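Local coordinates for protein alkaline serine protease (Pseudoalteromonas sp., PDB 1Y9Z) that probably cleaves peptide bonds as a cold-adapted, subtilisin-like serine endopeptidase built from a subtilisin-like alpha/beta domain and an inserted beta-barrel domain, at residues G230-N235 with Y362-G367; V279-N284 with S333-R338; R24-I29 with V378-W383; E213-D218 with P248-A253; W383-E388 with A423-L428. All blocks are in the same frame, centred on the assembly; numbering follows the deposited sequence.

Contact 1 of 5, residues G230-N235 with Y362-G367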
# COMPACT_ATOMS: atom_id res chain seq x y z
N GLY A 230 9.99 5.69 -8.14
CA GLY A 230 9.70 4.52 -7.34
C GLY A 230 10.91 3.60 -7.29
O GLY A 230 11.19 2.89 -8.26
N VAL A 231 11.63 3.63 -6.18
CA VAL A 231 12.81 2.79 -6.00
C VAL A 231 12.60 2.02 -4.70
O VAL A 231 12.57 2.60 -3.62
CB VAL A 231 14.10 3.62 -5.90
CG1 VAL A 231 15.31 2.71 -5.80
CG2 VAL A 231 14.22 4.54 -7.12
N VAL A 232 12.45 0.71 -4.82
CA VAL A 232 12.20 -0.12 -3.65
C VAL A 232 13.42 -0.86 -3.13
O VAL A 232 14.08 -1.58 -3.88
CB VAL A 232 11.10 -1.16 -3.97
CG1 VAL A 232 10.82 -2.02 -2.75
CG2 VAL A 232 9.84 -0.46 -4.44
N PRO A 233 13.75 -0.68 -1.85
CA PRO A 233 14.92 -1.38 -1.30
C PRO A 233 14.56 -2.87 -1.21
O PRO A 233 13.48 -3.21 -0.71
CB PRO A 233 15.10 -0.73 0.07
CG PRO A 233 13.71 -0.37 0.46
CD PRO A 233 13.11 0.16 -0.82
N HIS A 234 15.43 -3.74 -1.69
CA HIS A 234 15.14 -5.17 -1.66
C HIS A 234 14.82 -5.71 -0.28
O HIS A 234 15.61 -5.59 0.65
CB HIS A 234 16.30 -5.98 -2.24
CG HIS A 234 16.15 -6.31 -3.69
ND1 HIS A 234 14.92 -6.47 -4.30
CD2 HIS A 234 17.07 -6.56 -4.65
CE1 HIS A 234 15.10 -6.81 -5.57
NE2 HIS A 234 16.40 -6.87 -5.80
N ASN A 235 13.64 -6.32 -0.16
CA ASN A 235 13.21 -6.92 1.09
C ASN A 235 13.94 -8.26 1.19
O ASN A 235 13.39 -9.31 0.86
CB ASN A 235 11.69 -7.15 1.07
CG ASN A 235 11.15 -7.64 2.40
OD1 ASN A 235 9.97 -7.97 2.52
ND2 ASN A 235 12.01 -7.68 3.41
N TYR A 362 9.40 6.49 6.47
CA TYR A 362 8.48 6.06 5.41
C TYR A 362 8.94 4.69 4.95
O TYR A 362 10.09 4.31 5.18
CB TYR A 362 8.53 7.04 4.24
CG TYR A 362 8.24 8.46 4.64
CD1 TYR A 362 6.94 8.95 4.66
CD2 TYR A 362 9.27 9.30 5.07
CE1 TYR A 362 6.66 10.24 5.11
CE2 TYR A 362 9.00 10.58 5.52
CZ TYR A 362 7.70 11.04 5.54
OH TYR A 362 7.43 12.31 6.01
N GLU A 363 8.06 3.94 4.30
CA GLU A 363 8.43 2.63 3.81
C GLU A 363 7.43 2.09 2.81
O GLU A 363 6.25 2.47 2.83
CB GLU A 363 8.56 1.64 4.98
CG GLU A 363 9.24 0.33 4.60
CD GLU A 363 9.53 -0.57 5.78
OE1 GLU A 363 10.17 -1.62 5.58
OE2 GLU A 363 9.12 -0.24 6.91
N TYR A 364 7.90 1.21 1.94
CA TYR A 364 7.06 0.56 0.96
C TYR A 364 6.47 -0.70 1.58
O TYR A 364 7.20 -1.51 2.17
CB TYR A 364 7.86 0.16 -0.28
CG TYR A 364 8.10 1.28 -1.27
CD1 TYR A 364 9.21 2.11 -1.16
CD2 TYR A 364 7.20 1.51 -2.30
CE1 TYR A 364 9.42 3.16 -2.06
CE2 TYR A 364 7.39 2.55 -3.20
CZ TYR A 364 8.50 3.37 -3.08
OH TYR A 364 8.66 4.40 -3.97
N TYR A 365 5.15 -0.86 1.46
CA TYR A 365 4.43 -2.02 1.96
C TYR A 365 3.60 -2.61 0.83
O TYR A 365 3.25 -1.91 -0.12
CB TYR A 365 3.42 -1.65 3.06
CG TYR A 365 3.92 -1.47 4.47
CD1 TYR A 365 3.02 -1.47 5.53
CD2 TYR A 365 5.27 -1.27 4.77
CE1 TYR A 365 3.42 -1.27 6.84
CE2 TYR A 365 5.70 -1.06 6.09
CZ TYR A 365 4.76 -1.06 7.12
OH TYR A 365 5.13 -0.84 8.42
N ASN A 366 3.26 -3.89 0.95
CA ASN A 366 2.41 -4.59 -0.02
C ASN A 366 1.22 -5.12 0.76
O ASN A 366 1.36 -5.52 1.92
CB ASN A 366 3.10 -5.83 -0.61
CG ASN A 366 4.40 -5.53 -1.29
OD1 ASN A 366 5.25 -6.42 -1.41
ND2 ASN A 366 4.57 -4.31 -1.77
N GLY A 367 0.05 -5.17 0.12
CA GLY A 367 -1.10 -5.73 0.80
C GLY A 367 -2.46 -5.17 0.45
O GLY A 367 -2.58 -4.04 -0.01
O HOH W 1 10.97 5.70 -4.14
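Strand 362-365 passes beside 230-235 without pairing with it: the CA atoms of V232 and Y364 are 6.9 Å apart, and no direct hydrogen bond joins the segments. The gap is filled by one side chain, Y364. Its CB points toward 230-235, and with CG placed opposite its own carbonyl carbon (chi1 -81°) the ring lies against V232. V232 CG2 sits above the middle of one face of the Y364 ring, 3.9 Å from the centroid and only 9° off the ring normal. This is a well-centred CH-pi contact. The branch that makes it is the one beside the V232 backbone N; the other methyl, CG1, lies anti to that N. P233 adds a looser apolar contact, with its CD 4.4 Å from Y364 CD1. The carbonyl O of V231 lies 3.6 Å from Y364 CE1 and approaches the ring obliquely. At the far end, Y364 OH packs against the CA of G230 at 3.5 Å. The phi of G230, 106°, already favours glycine. A water links the two segments. It accepts the V231 backbone N-H at 3.0 Å and lies 2.7 Å from Y364 OH, in the plane of the ring. L206 of strand 205-208 also touches Y364. Strand 362-365 pairs with 205-208 and leads into helix 368-385, whose first residues, T368 and S369, line the site of the bound phenylmethanesulfonic acid. The contact joins the large mixed sheet, probably that of the beta-barrel insert, to strand 362-365, apparently of the subtilisin-like domain.

Contact 2 of 5, residues V279-N284 with S333-R338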
# COMPACT_ATOMS: atom_id res chain seq x y z
N VAL A 279 19.71 -5.08 -14.25
CA VAL A 279 19.28 -6.37 -14.78
C VAL A 279 17.77 -6.53 -14.78
O VAL A 279 17.08 -6.13 -13.83
CB VAL A 279 19.91 -7.53 -13.97
CG1 VAL A 279 19.47 -7.46 -12.51
CG2 VAL A 279 19.52 -8.87 -14.58
N GLU A 280 17.25 -7.11 -15.85
CA GLU A 280 15.82 -7.34 -15.98
C GLU A 280 15.47 -8.53 -15.09
O GLU A 280 16.21 -9.51 -15.02
CB GLU A 280 15.45 -7.64 -17.43
CG GLU A 280 13.97 -7.87 -17.66
CD GLU A 280 13.66 -8.27 -19.08
OE1 GLU A 280 14.15 -9.33 -19.52
OE2 GLU A 280 12.92 -7.53 -19.77
N ARG A 281 14.33 -8.43 -14.41
CA ARG A 281 13.88 -9.51 -13.54
C ARG A 281 13.49 -10.73 -14.37
O ARG A 281 12.77 -10.62 -15.36
CB ARG A 281 12.68 -9.03 -12.72
CG ARG A 281 12.02 -10.13 -11.89
CD ARG A 281 10.87 -9.58 -11.05
NE ARG A 281 11.35 -8.65 -10.04
CZ ARG A 281 11.01 -7.36 -9.97
NH1 ARG A 281 10.19 -6.83 -10.86
NH2 ARG A 281 11.52 -6.60 -9.01
N VAL A 282 13.98 -11.90 -13.96
CA VAL A 282 13.66 -13.15 -14.63
C VAL A 282 12.68 -13.89 -13.74
O VAL A 282 13.03 -14.31 -12.64
CB VAL A 282 14.91 -14.02 -14.86
CG1 VAL A 282 14.51 -15.36 -15.47
CG2 VAL A 282 15.89 -13.30 -15.76
N GLY A 283 11.45 -14.05 -14.22
CA GLY A 283 10.43 -14.72 -13.43
C GLY A 283 9.70 -13.71 -12.58
O GLY A 283 9.99 -12.51 -12.65
N ASN A 284 8.75 -14.18 -11.78
CA ASN A 284 7.98 -13.30 -10.90
C ASN A 284 7.52 -14.03 -9.66
O ASN A 284 7.30 -15.24 -9.68
CB ASN A 284 6.77 -12.72 -11.63
CG ASN A 284 7.13 -11.53 -12.50
OD1 ASN A 284 6.97 -11.56 -13.72
ND2 ASN A 284 7.62 -10.47 -11.87
N SER A 333 20.85 -3.62 -3.14
CA SER A 333 20.10 -3.94 -4.35
C SER A 333 18.69 -3.37 -4.24
O SER A 333 18.11 -3.34 -3.15
CB SER A 333 20.07 -5.46 -4.56
OG SER A 333 19.52 -6.14 -3.44
N VAL A 334 18.16 -2.91 -5.36
CA VAL A 334 16.83 -2.30 -5.39
C VAL A 334 15.98 -2.81 -6.54
O VAL A 334 16.47 -3.49 -7.45
CB VAL A 334 16.94 -0.76 -5.51
CG1 VAL A 334 17.77 -0.21 -4.36
CG2 VAL A 334 17.56 -0.38 -6.85
N SER A 335 14.69 -2.46 -6.50
CA SER A 335 13.74 -2.85 -7.53
C SER A 335 13.02 -1.63 -8.10
O SER A 335 12.59 -0.76 -7.35
CB SER A 335 12.71 -3.82 -6.93
OG SER A 335 11.63 -4.06 -7.82
N VAL A 336 12.91 -1.57 -9.42
CA VAL A 336 12.22 -0.47 -10.10
C VAL A 336 11.29 -1.05 -11.16
O VAL A 336 11.47 -2.19 -11.58
CB VAL A 336 13.23 0.51 -10.78
CG1 VAL A 336 14.14 1.14 -9.73
CG2 VAL A 336 14.04 -0.23 -11.83
N ASP A 337 10.32 -0.26 -11.61
CA ASP A 337 9.39 -0.76 -12.62
C ASP A 337 10.05 -0.83 -13.99
O ASP A 337 11.18 -0.35 -14.17
CB ASP A 337 8.10 0.08 -12.65
CG ASP A 337 8.32 1.51 -13.11
OD1 ASP A 337 7.42 2.34 -12.86
OD2 ASP A 337 9.36 1.80 -13.72
N ARG A 338 9.37 -1.43 -14.96
CA ARG A 338 9.95 -1.58 -16.29
C ARG A 338 10.29 -0.28 -17.00
O ARG A 338 11.35 -0.16 -17.61
CB ARG A 338 9.04 -2.43 -17.18
CG ARG A 338 9.69 -2.82 -18.50
CD ARG A 338 8.86 -3.84 -19.25
NE ARG A 338 9.54 -4.30 -20.46
CZ ARG A 338 10.66 -5.02 -20.47
NH1 ARG A 338 11.24 -5.38 -19.33
NH2 ARG A 338 11.20 -5.39 -21.62
O HOH W 2 9.84 -3.89 -9.89
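E280 and R338 form a salt bridge. R338 NH1 donates to E280 OE2 at 2.8 Å, with an N-H...O angle of 148°. The acceptor uses its anti lone pair, away from OE1. A weak second bond runs from R338 NH2 to the same E280 OE2 at 3.3 Å. The carboxylate and guanidinium planes are 30° apart. R338 NH1 also bonds to the backbone O of S310.

A second bond joins a charged arginine to a neutral serine hydroxyl. R281 NH2 donates to S335 OG at 2.8 Å, and OG lies in the guanidinium plane. The R281 chain bends at chi3 (-65°), which turns its end to the serine.

A water completes this second group. It accepts from R281 NH1 at 3.1 Å and donates to S335 OG and to V336 O. S335 OG also bonds to Q318 O.

In the large mixed sheet, probably that of the inserted beta-barrel domain, strand 305-309 lies between strands 275-280 and 333-336. Side chains at and just past the strand ends span it.

One carboxylate oxygen thus takes both R338 nitrogens. R281 is shared between S335, the water and E291, its salt-bridge partner at NE. The two acids probably offset these partly or fully buried positive charges.

Contact 3 of 5, residues R24-I29 with V378-W383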
# COMPACT_ATOMS: atom_id res chain seq x y z
N ARG A 24 -16.97 15.21 6.85
CA ARG A 24 -16.89 13.75 6.94
C ARG A 24 -15.93 13.32 8.04
O ARG A 24 -15.02 14.06 8.42
CB ARG A 24 -16.37 13.14 5.62
CG ARG A 24 -17.20 13.39 4.37
CD ARG A 24 -18.54 12.67 4.41
NE ARG A 24 -19.51 13.38 5.25
CZ ARG A 24 -20.69 12.89 5.59
NH1 ARG A 24 -21.51 13.60 6.36
NH2 ARG A 24 -21.07 11.69 5.17
N THR A 25 -16.13 12.11 8.55
CA THR A 25 -15.25 11.56 9.57
C THR A 25 -14.95 10.12 9.19
O THR A 25 -15.87 9.32 8.97
CB THR A 25 -15.88 11.57 10.98
OG1 THR A 25 -16.07 12.92 11.41
CG2 THR A 25 -14.97 10.86 11.98
N ILE A 26 -13.67 9.79 9.09
CA ILE A 26 -13.26 8.43 8.76
C ILE A 26 -12.55 7.85 9.97
O ILE A 26 -11.66 8.48 10.55
CB ILE A 26 -12.34 8.38 7.51
CG1 ILE A 26 -11.86 6.94 7.29
CG2 ILE A 26 -11.15 9.32 7.68
CD1 ILE A 26 -11.24 6.70 5.93
N CYS A 27 -12.95 6.64 10.37
CA CYS A 27 -12.36 5.97 11.52
C CYS A 27 -11.49 4.83 11.06
O CYS A 27 -11.93 3.96 10.30
CB CYS A 27 -13.46 5.43 12.42
SG CYS A 27 -12.94 4.84 14.07
N ILE A 28 -10.25 4.83 11.52
CA ILE A 28 -9.28 3.80 11.18
C ILE A 28 -9.13 2.82 12.34
O ILE A 28 -8.60 3.17 13.39
CB ILE A 28 -7.90 4.42 10.87
CG1 ILE A 28 -8.03 5.49 9.79
CG2 ILE A 28 -6.94 3.33 10.42
CD1 ILE A 28 -6.75 6.29 9.57
N ILE A 29 -9.63 1.60 12.14
CA ILE A 29 -9.51 0.56 13.16
C ILE A 29 -8.25 -0.19 12.74
O ILE A 29 -8.24 -0.90 11.74
CB ILE A 29 -10.73 -0.38 13.14
CG1 ILE A 29 -11.99 0.41 13.49
CG2 ILE A 29 -10.53 -1.54 14.11
CD1 ILE A 29 -13.26 -0.43 13.54
N VAL A 378 -10.64 7.68 -0.68
CA VAL A 378 -11.35 8.24 -1.82
C VAL A 378 -12.85 8.30 -1.55
O VAL A 378 -13.52 9.25 -1.93
CB VAL A 378 -11.10 7.41 -3.11
CG1 VAL A 378 -12.11 7.78 -4.18
CG2 VAL A 378 -9.69 7.66 -3.61
N ALA A 379 -13.38 7.28 -0.88
CA ALA A 379 -14.80 7.25 -0.56
C ALA A 379 -15.16 8.47 0.28
O ALA A 379 -16.17 9.14 0.03
CB ALA A 379 -15.15 5.97 0.20
N THR A 380 -14.33 8.77 1.26
CA THR A 380 -14.55 9.91 2.14
C THR A 380 -14.45 11.22 1.36
O THR A 380 -15.29 12.11 1.52
CB THR A 380 -13.51 9.92 3.29
OG1 THR A 380 -13.57 8.66 3.99
CG2 THR A 380 -13.80 11.04 4.27
N LEU A 381 -13.44 11.32 0.50
CA LEU A 381 -13.23 12.51 -0.31
C LEU A 381 -14.42 12.78 -1.23
O LEU A 381 -14.94 13.89 -1.28
CB LEU A 381 -11.96 12.34 -1.16
CG LEU A 381 -11.65 13.43 -2.19
CD1 LEU A 381 -11.53 14.80 -1.52
CD2 LEU A 381 -10.35 13.08 -2.91
N VAL A 382 -14.85 11.75 -1.95
CA VAL A 382 -15.98 11.88 -2.85
C VAL A 382 -17.26 12.21 -2.09
O VAL A 382 -18.03 13.07 -2.50
CB VAL A 382 -16.19 10.57 -3.65
CG1 VAL A 382 -17.48 10.64 -4.45
CG2 VAL A 382 -15.01 10.35 -4.59
N TRP A 383 -17.46 11.54 -0.96
CA TRP A 383 -18.65 11.77 -0.15
C TRP A 383 -18.72 13.20 0.38
O TRP A 383 -19.81 13.74 0.56
CB TRP A 383 -18.66 10.79 1.03
CG TRP A 383 -20.02 10.52 1.62
CD1 TRP A 383 -21.20 11.14 1.31
CD2 TRP A 383 -20.33 9.53 2.61
NE1 TRP A 383 -22.22 10.60 2.06
CE2 TRP A 383 -21.71 9.61 2.86
CE3 TRP A 383 -19.56 8.59 3.31
CZ2 TRP A 383 -22.36 8.78 3.79
CZ3 TRP A 383 -20.20 7.76 4.23
CH2 TRP A 383 -21.59 7.87 4.46
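Strand 25-30 belongs to the mostly parallel core sheet of the subtilisin-like domain, and helix 368-385 packs against it. R24, just before the strand, meets this helix through T380 and W383. R24 CB touches T380 CG2 at 3.6 Å. The R24 chain then bends at chi2 and chi3 and carries its guanidinium over the indole of W383. R24 NH2 is the leading atom, 3.2 Å from W383 CE2 and above one ring face. R24 CZ is 4.4 Å from the centroid of the W383 five-membered ring and 8° off its normal, a cation-pi contact. The guanidinium is not stacked flat: its plane stands 68° from the ring, with an edge turned to the indole. Lower down, R24 CD makes a CH-pi contact with the same W383 ring, 4.2 Å from its centroid. Nearer the core, I26 CD1 lies 3.6 Å from T380 OG1. That hydroxyl is bonded within the helix, to S376 O. W383 NE1 donates to C389 O and is not a partner of R24. V125 of the neighbouring strand 125-128 touches both T380 and W383. R24 NE and NH1 are hydrogen-bonded nearby, which leaves NH2 as the atom over the indole. The cation would probably polarise that ring, while an isoleucine methyl against an already bonded threonine hydroxyl joins sheet and helix.

Contact 4 of 5, residues E213-D218 with P248-A253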
# COMPACT_ATOMS: atom_id res chain seq x y z
N GLU A 213 11.34 3.56 11.94
CA GLU A 213 11.18 2.14 11.62
C GLU A 213 11.11 1.83 10.13
O GLU A 213 11.02 0.67 9.74
CB GLU A 213 9.93 1.59 12.32
CG GLU A 213 10.00 1.67 13.83
CD GLU A 213 8.87 0.94 14.53
OE1 GLU A 213 8.99 0.72 15.76
OE2 GLU A 213 7.87 0.58 13.87
N GLY A 214 11.17 2.87 9.31
CA GLY A 214 11.08 2.68 7.87
C GLY A 214 12.38 2.42 7.15
O GLY A 214 13.44 2.29 7.75
N ARG A 215 12.27 2.35 5.83
CA ARG A 215 13.42 2.09 4.99
C ARG A 215 13.13 2.66 3.61
O ARG A 215 12.00 2.59 3.13
CB ARG A 215 13.64 0.58 4.90
CG ARG A 215 14.96 0.18 4.33
CD ARG A 215 15.04 -1.31 4.16
NE ARG A 215 16.32 -1.70 3.61
CZ ARG A 215 16.52 -2.77 2.86
NH1 ARG A 215 17.73 -3.03 2.39
NH2 ARG A 215 15.50 -3.57 2.57
N LEU A 216 14.15 3.23 2.98
CA LEU A 216 13.99 3.81 1.65
C LEU A 216 15.17 3.45 0.77
O LEU A 216 16.16 2.90 1.23
CB LEU A 216 13.86 5.33 1.75
CG LEU A 216 12.61 5.85 2.48
CD1 LEU A 216 12.71 7.36 2.66
CD2 LEU A 216 11.36 5.47 1.70
N ALA A 217 15.03 3.76 -0.52
CA ALA A 217 16.08 3.49 -1.49
C ALA A 217 16.16 4.66 -2.45
O ALA A 217 15.26 5.49 -2.51
CB ALA A 217 15.77 2.20 -2.25
N ASP A 218 17.26 4.74 -3.20
CA ASP A 218 17.44 5.82 -4.14
C ASP A 218 18.44 5.42 -5.22
O ASP A 218 19.26 4.52 -5.02
CB ASP A 218 17.95 7.07 -3.40
CG ASP A 218 17.67 8.36 -4.16
OD1 ASP A 218 17.14 8.30 -5.29
OD2 ASP A 218 17.98 9.44 -3.61
N PRO A 248 18.16 -6.95 5.83
CA PRO A 248 18.33 -5.84 4.89
C PRO A 248 19.76 -5.34 4.76
O PRO A 248 20.51 -5.31 5.74
CB PRO A 248 17.41 -4.77 5.46
CG PRO A 248 17.52 -5.01 6.94
CD PRO A 248 17.41 -6.52 7.02
N ILE A 249 20.13 -4.97 3.54
CA ILE A 249 21.46 -4.42 3.29
C ILE A 249 21.24 -2.93 3.12
O ILE A 249 20.67 -2.49 2.12
CB ILE A 249 22.10 -4.98 2.00
CG1 ILE A 249 22.37 -6.48 2.16
CG2 ILE A 249 23.41 -4.24 1.71
CD1 ILE A 249 23.32 -6.83 3.29
N ASN A 250 21.67 -2.15 4.11
CA ASN A 250 21.54 -0.71 4.06
C ASN A 250 22.92 -0.09 3.88
O ASN A 250 23.70 -0.02 4.83
CB ASN A 250 20.89 -0.17 5.33
CG ASN A 250 19.44 -0.61 5.47
OD1 ASN A 250 18.69 -0.62 4.49
ND2 ASN A 250 19.03 -0.94 6.68
N ALA A 251 23.20 0.33 2.66
CA ALA A 251 24.48 0.93 2.32
C ALA A 251 24.36 1.61 0.97
O ALA A 251 23.32 1.51 0.31
CB ALA A 251 25.57 -0.14 2.28
N SER A 252 25.42 2.29 0.56
CA SER A 252 25.45 2.97 -0.73
C SER A 252 26.58 2.41 -1.57
O SER A 252 27.60 1.96 -1.05
CB SER A 252 25.64 4.47 -0.53
OG SER A 252 24.57 5.03 0.20
N ALA A 253 26.37 2.41 -2.89
CA ALA A 253 27.37 1.91 -3.82
C ALA A 253 27.39 2.84 -5.03
O ALA A 253 26.34 3.29 -5.49
CB ALA A 253 27.03 0.50 -4.26
O HOH W 3 18.43 -5.31 1.05
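R215 alone carries the first segment's side of this surface contact, its guanidinium gripped at the edge and overlaid on one face. P248 CB sits above the centre of that face, 3.4 Å from R215 CZ. The edge bonds are made mainly through N250. R215 NE donates to N250 OD1 at 2.7 Å with an N-H...O angle of 158°, and the donor lies in the carbonyl plane on a lone pair of OD1. The amide itself is turned 65° from the guanidinium. R215 NH1 adds two weak bonds, one to the same OD1 and one to the backbone O of I249 at 3.0 Å. The R215 chain is extended from CG to NE, with CG anti to the backbone N (chi1 -167°), and this full length takes it to the loop.

R215 belongs to strand 214-221 of the large mixed sheet of the inserted beta-barrel domain. The loop at 248-251 leads into strand 252-263 of the same sheet, and strand 351-360 runs between the two strands. At the start of strand 214-221, E213 and G214 both face Q360, a classic beta bulge.

A water extends the network. It accepts from R215 NH1 at 2.7 Å and from the backbone N of I249 at 3.0 Å. The remaining nitrogen, NH2, donates to H234 O on strand 232-240. I249 O has a second donor in N356 ND2, on strand 351-360.

Contact 5 of 5, residues W383-E388 with A423-L428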
# COMPACT_ATOMS: atom_id res chain seq x y z
N TRP A 383 -17.46 11.54 -0.96
CA TRP A 383 -18.65 11.77 -0.15
C TRP A 383 -18.72 13.20 0.38
O TRP A 383 -19.81 13.74 0.56
CB TRP A 383 -18.66 10.79 1.03
CG TRP A 383 -20.02 10.52 1.62
CD1 TRP A 383 -21.20 11.14 1.31
CD2 TRP A 383 -20.33 9.53 2.61
NE1 TRP A 383 -22.22 10.60 2.06
CE2 TRP A 383 -21.71 9.61 2.86
CE3 TRP A 383 -19.56 8.59 3.31
CZ2 TRP A 383 -22.36 8.78 3.79
CZ3 TRP A 383 -20.20 7.76 4.23
CH2 TRP A 383 -21.59 7.87 4.46
N SER A 384 -17.57 13.82 0.61
CA SER A 384 -17.55 15.19 1.13
C SER A 384 -18.19 16.19 0.17
O SER A 384 -18.64 17.26 0.59
CB SER A 384 -16.12 15.64 1.47
OG SER A 384 -15.35 15.90 0.30
N TYR A 385 -18.24 15.85 -1.11
CA TYR A 385 -18.85 16.72 -2.11
C TYR A 385 -20.37 16.58 -2.08
O TYR A 385 -21.10 17.47 -2.53
CB TYR A 385 -18.37 16.39 -3.52
CG TYR A 385 -16.99 16.90 -3.89
CD1 TYR A 385 -15.84 16.19 -3.55
CD2 TYR A 385 -16.84 18.08 -4.62
CE1 TYR A 385 -14.58 16.63 -3.95
CE2 TYR A 385 -15.58 18.54 -5.02
CZ TYR A 385 -14.46 17.81 -4.68
OH TYR A 385 -13.21 18.24 -5.09
N HIS A 386 -20.84 15.45 -1.55
CA HIS A 386 -22.27 15.18 -1.47
C HIS A 386 -22.64 14.45 -0.19
O HIS A 386 -23.07 13.30 -0.22
CB HIS A 386 -22.70 14.34 -2.68
CG HIS A 386 -22.51 15.03 -3.99
ND1 HIS A 386 -23.32 16.07 -4.40
CD2 HIS A 386 -21.60 14.85 -4.97
CE1 HIS A 386 -22.91 16.50 -5.58
NE2 HIS A 386 -21.87 15.77 -5.95
N PRO A 387 -22.48 15.12 0.96
CA PRO A 387 -22.80 14.53 2.27
C PRO A 387 -24.26 14.18 2.47
O PRO A 387 -24.62 13.49 3.43
CB PRO A 387 -22.32 15.60 3.24
CG PRO A 387 -22.56 16.87 2.49
CD PRO A 387 -22.04 16.52 1.12
N GLU A 388 -25.12 14.63 1.56
CA GLU A 388 -26.55 14.34 1.67
C GLU A 388 -26.86 12.92 1.22
O GLU A 388 -27.90 12.36 1.58
CB GLU A 388 -27.37 15.34 0.85
CG GLU A 388 -27.27 15.19 -0.67
CD GLU A 388 -26.02 15.81 -1.25
OE1 GLU A 388 -25.83 15.72 -2.49
OE2 GLU A 388 -25.22 16.40 -0.49
N ALA A 423 -14.54 10.13 -11.52
CA ALA A 423 -15.76 9.58 -12.09
C ALA A 423 -16.86 9.40 -11.04
O ALA A 423 -18.03 9.65 -11.31
CB ALA A 423 -15.47 8.25 -12.78
N ALA A 424 -16.47 8.97 -9.85
CA ALA A 424 -17.43 8.77 -8.77
C ALA A 424 -18.08 10.10 -8.40
O ALA A 424 -19.29 10.17 -8.16
CB ALA A 424 -16.74 8.16 -7.56
N LYS A 425 -17.27 11.15 -8.34
CA LYS A 425 -17.77 12.48 -8.00
C LYS A 425 -18.76 12.96 -9.06
O LYS A 425 -19.84 13.44 -8.74
CB LYS A 425 -16.62 13.48 -7.90
CG LYS A 425 -17.08 14.93 -7.78
CD LYS A 425 -15.91 15.89 -7.90
CE LYS A 425 -16.38 17.34 -7.93
NZ LYS A 425 -17.28 17.62 -9.08
N ALA A 426 -18.37 12.82 -10.33
CA ALA A 426 -19.22 13.24 -11.44
C ALA A 426 -20.56 12.51 -11.40
O ALA A 426 -21.60 13.08 -11.74
CB ALA A 426 -18.51 12.96 -12.76
N TYR A 427 -20.53 11.25 -10.98
CA TYR A 427 -21.72 10.42 -10.87
C TYR A 427 -22.69 11.05 -9.87
O TYR A 427 -23.85 11.29 -10.19
CB TYR A 427 -21.31 9.02 -10.39
CG TYR A 427 -22.41 7.98 -10.38
CD1 TYR A 427 -22.75 7.29 -11.54
CD2 TYR A 427 -23.08 7.66 -9.20
CE1 TYR A 427 -23.72 6.28 -11.52
CE2 TYR A 427 -24.05 6.66 -9.17
CZ TYR A 427 -24.36 5.98 -10.33
OH TYR A 427 -25.31 4.97 -10.30
N LEU A 428 -22.19 11.32 -8.67
CA LEU A 428 -23.00 11.91 -7.62
C LEU A 428 -23.38 13.36 -7.93
O LEU A 428 -24.35 13.88 -7.39
CB LEU A 428 -22.26 11.83 -6.28
CG LEU A 428 -22.05 10.40 -5.75
CD1 LEU A 428 -21.22 10.44 -4.48
CD2 LEU A 428 -23.39 9.74 -5.50
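Y385 and H386 both hold CG opposite the carbonyl carbon (chi1 -78° and -63°), and this brings both rings against helix 421-430. K425, bent at chi4 (-61°), crosses the Y385 ring obliquely. K425 CD lies over the Y385 ring, 3.9 Å from the centroid, as a CH-pi contact. K425 CE lies over the same face, 3.2 Å from Y385 CE2. The charged end of K425 goes on to D429, where it forms a salt bridge.

H386 lies against L428. H386 CD2 is 3.4 Å from L428 CB, and the two side chains run past each other in opposite directions. L428 O sits over one face of the imidazole, offset toward its rim. L428 O is 3.4 Å from H386 NE2, but the angle is too poor for a hydrogen bond. Instead H386 NE2 bonds to D429 OD2, and H386 ND1 donates to E388 OE1 at 3.2 Å. Two carboxylates thus fix the rotation of the ring.

Y385 OH is bonded to S17 N. The contact is a helix-to-helix one: the C-terminal end of helix 368-385, with the turn after it, packs on helix 421-430 in the subtilisin-like alpha/beta domain.

How the contacts relate
Contacts 1, 2 and 4 gather around the large mixed sheet of the inserted beta-barrel domain. All three touch one another: the centre of contact 1 is about 13 Å from that of contact 2 and about 10 Å from that of contact 4, and V334 of contact 2 packs on A217 of contact 4. Contact 1 also reaches the separate strand pair 205-208 and 362-365. Contacts 3 and 5 lie in the subtilisin-like domain, centres about 12 Å apart, and share W383 and helix 368-385. Along the chain, contact 3 encloses contacts 1, 2 and 4, and contact 5 follows. The insert therefore probably interrupts the protease fold, which resumes through strand 362-365 and helix 368-385.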